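Local coordinates for protein SecB-like chaperone Rv1957 (Mycobacterium tuberculosis, PDB 5MTW) that acts as the chaperone of an atypical type II toxin-antitoxin system, preventing aggregation of the antitoxin HigA1 and being required to neutralise the toxin HigB1, at residues 44-49 with 156-161. Residues are numbered along the deposited sequence; the frame is centred on the assembly and turned at random.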
loop_
_atom_site.group_PDB
_atom_site.type_symbol
_atom_site.label_atom_id
_atom_site.label_comp_id
_atom_site.label_asym_id
_atom_site.label_seq_id
_atom_site.Cartn_x
_atom_site.Cartn_y
_atom_site.Cartn_z
ATOM N N PRO A 44 -11.762 -19.003 -2.066
ATOM C CA PRO A 44 -12.816 -18.455 -1.250
ATOM C C PRO A 44 -14.173 -18.799 -1.899
ATOM O O PRO A 44 -14.177 -19.114 -3.069
ATOM C CB PRO A 44 -12.535 -16.934 -1.287
ATOM C CG PRO A 44 -11.816 -16.720 -2.578
ATOM C CD PRO A 44 -11.003 -17.960 -2.779
ATOM N N LYS A 45 -15.284 -18.754 -1.143
ATOM C CA LYS A 45 -16.654 -19.033 -1.664
ATOM C C LYS A 45 -17.647 -18.041 -1.103
ATOM O O LYS A 45 -18.393 -18.358 -0.180
ATOM C CB LYS A 45 -17.086 -20.419 -1.248
ATOM C CG LYS A 45 -16.282 -21.490 -1.931
ATOM C CD LYS A 45 -16.333 -22.802 -1.163
ATOM C CE LYS A 45 -15.836 -23.929 -2.031
ATOM N NZ LYS A 45 -15.600 -25.111 -1.155
ATOM N N PRO A 46 -17.608 -16.795 -1.602
ATOM C CA PRO A 46 -18.473 -15.733 -1.051
ATOM C C PRO A 46 -19.945 -16.187 -0.926
ATOM O O PRO A 46 -20.584 -16.018 0.142
ATOM C CB PRO A 46 -18.309 -14.592 -2.060
ATOM C CG PRO A 46 -16.988 -14.833 -2.733
ATOM C CD PRO A 46 -16.636 -16.290 -2.597
ATOM N N ALA A 47 -20.439 -16.815 -1.998
ATOM C CA ALA A 47 -21.821 -17.273 -2.083
ATOM C C ALA A 47 -22.170 -18.318 -1.019
ATOM O O ALA A 47 -23.274 -18.314 -0.508
ATOM C CB ALA A 47 -22.093 -17.806 -3.474
ATOM N N GLN A 48 -21.243 -19.202 -0.663
ATOM C CA GLN A 48 -21.474 -20.100 0.481
ATOM C C GLN A 48 -21.501 -19.259 1.763
ATOM O O GLN A 48 -22.265 -19.523 2.678
ATOM C CB GLN A 48 -20.382 -21.160 0.603
ATOM C CG GLN A 48 -20.892 -22.582 0.752
ATOM C CD GLN A 48 -21.287 -23.188 -0.577
ATOM O OE1 GLN A 48 -20.574 -23.063 -1.576
ATOM N NE2 GLN A 48 -22.424 -23.847 -0.599
ATOM N N GLY A 49 -20.651 -18.239 1.809
ATOM C CA GLY A 49 -20.519 -17.384 2.977
ATOM C C GLY A 49 -19.049 -17.325 3.370
ATOM O O GLY A 49 -18.462 -18.337 3.803
ATOM N N ALA A 156 -5.208 -12.420 -4.000
ATOM C CA ALA A 156 -6.275 -12.564 -4.961
ATOM C C ALA A 156 -7.572 -13.001 -4.297
ATOM O O ALA A 156 -8.435 -13.560 -4.953
ATOM C CB ALA A 156 -5.888 -13.512 -6.130
ATOM N N LEU A 157 -7.701 -12.682 -3.001
ATOM C CA LEU A 157 -8.899 -12.912 -2.266
ATOM C C LEU A 157 -9.814 -11.685 -2.463
ATOM O O LEU A 157 -9.330 -10.607 -2.781
ATOM C CB LEU A 157 -8.613 -13.111 -0.790
ATOM C CG LEU A 157 -7.690 -14.281 -0.522
ATOM C CD1 LEU A 157 -7.329 -14.395 0.941
ATOM C CD2 LEU A 157 -8.357 -15.560 -0.995
ATOM N N PRO A 158 -11.099 -11.838 -2.185
ATOM C CA PRO A 158 -11.946 -10.624 -2.102
ATOM C C PRO A 158 -11.264 -9.721 -1.091
ATOM O O PRO A 158 -10.924 -10.166 0.012
ATOM C CB PRO A 158 -13.257 -11.160 -1.549
ATOM C CG PRO A 158 -13.267 -12.533 -2.159
ATOM C CD PRO A 158 -11.904 -13.053 -1.909
ATOM N N PRO A 159 -11.108 -8.452 -1.427
ATOM C CA PRO A 159 -10.431 -7.524 -0.490
ATOM C C PRO A 159 -11.191 -7.351 0.831
ATOM O O PRO A 159 -12.389 -7.119 0.834
ATOM C CB PRO A 159 -10.312 -6.234 -1.309
ATOM C CG PRO A 159 -10.277 -6.709 -2.721
ATOM C CD PRO A 159 -11.325 -7.823 -2.753
ATOM N N LEU A 160 -10.495 -7.650 1.938
ATOM C CA LEU A 160 -11.027 -7.487 3.245
ATOM C C LEU A 160 -10.710 -6.090 3.780
ATOM O O LEU A 160 -9.524 -5.730 3.963
ATOM C CB LEU A 160 -10.384 -8.446 4.230
ATOM C CG LEU A 160 -10.866 -8.296 5.670
ATOM C CD1 LEU A 160 -12.389 -8.331 5.660
ATOM C CD2 LEU A 160 -10.401 -9.481 6.442
ATOM N N THR A 161 -11.768 -5.322 4.023
ATOM C CA THR A 161 -11.609 -4.012 4.664
ATOM C C THR A 161 -12.140 -4.054 6.108
ATOM O O THR A 161 -13.346 -4.145 6.325
ATOM C CB THR A 161 -12.315 -2.895 3.816
ATOM O OG1 THR A 161 -11.716 -2.858 2.537
ATOM C CG2 THR A 161 -12.163 -1.577 4.432
#
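P44 and P158 meet ring against ring, and this pair is the heart of a small, wholly apolar contact. CG of P44 lies 3.7 Å from CD of P158. CB of P44 reaches the same CD carbon at 4.0 Å, so one edge of the P44 ring spans it. The two rings are set at a slant and do not stack. The same CG of P44 also touches L157, at 4.0 Å from its CD2, and CD of P44 is equally close to that methyl. P44 thus touches both L157 and P158. The leucine reaches it through CD2; chi1 of -59° sets CG anti to the carbonyl carbon, and chi2 of 175° completes the placing of that methyl. The third pair is looser: CG of P46 comes to 4.4 Å from CG of P158.

No hydrogen bond crosses between 44-49 and 156-161, and about 131 Å² is buried in all. Polar bonds instead shape each loop. G49 N donates a hydrogen bond to K45 O at 3.0 Å, closing a helix-like turn over P46, A47 and Q48. A156 has positive phi (74°) and ends helix 125-154 in a Schellman motif, after which the chain runs extended through L157 and the two prolines.

Around the contact, L157 packs on I80, V101 and A102 of the sheet, while P44 and P158 share L50. P158 O accepts a hydrogen bond from an aromatic side chain of the bound peptide, and L157 packs on an aromatic side chain of it. The contact thus joins the loop between strands 26-40 and 50-62 to the segment leaving the long helix, where 156-161 forms part of the site that binds the antitoxin peptide in a SecB-like fold, a four-stranded antiparallel sheet with a long helix.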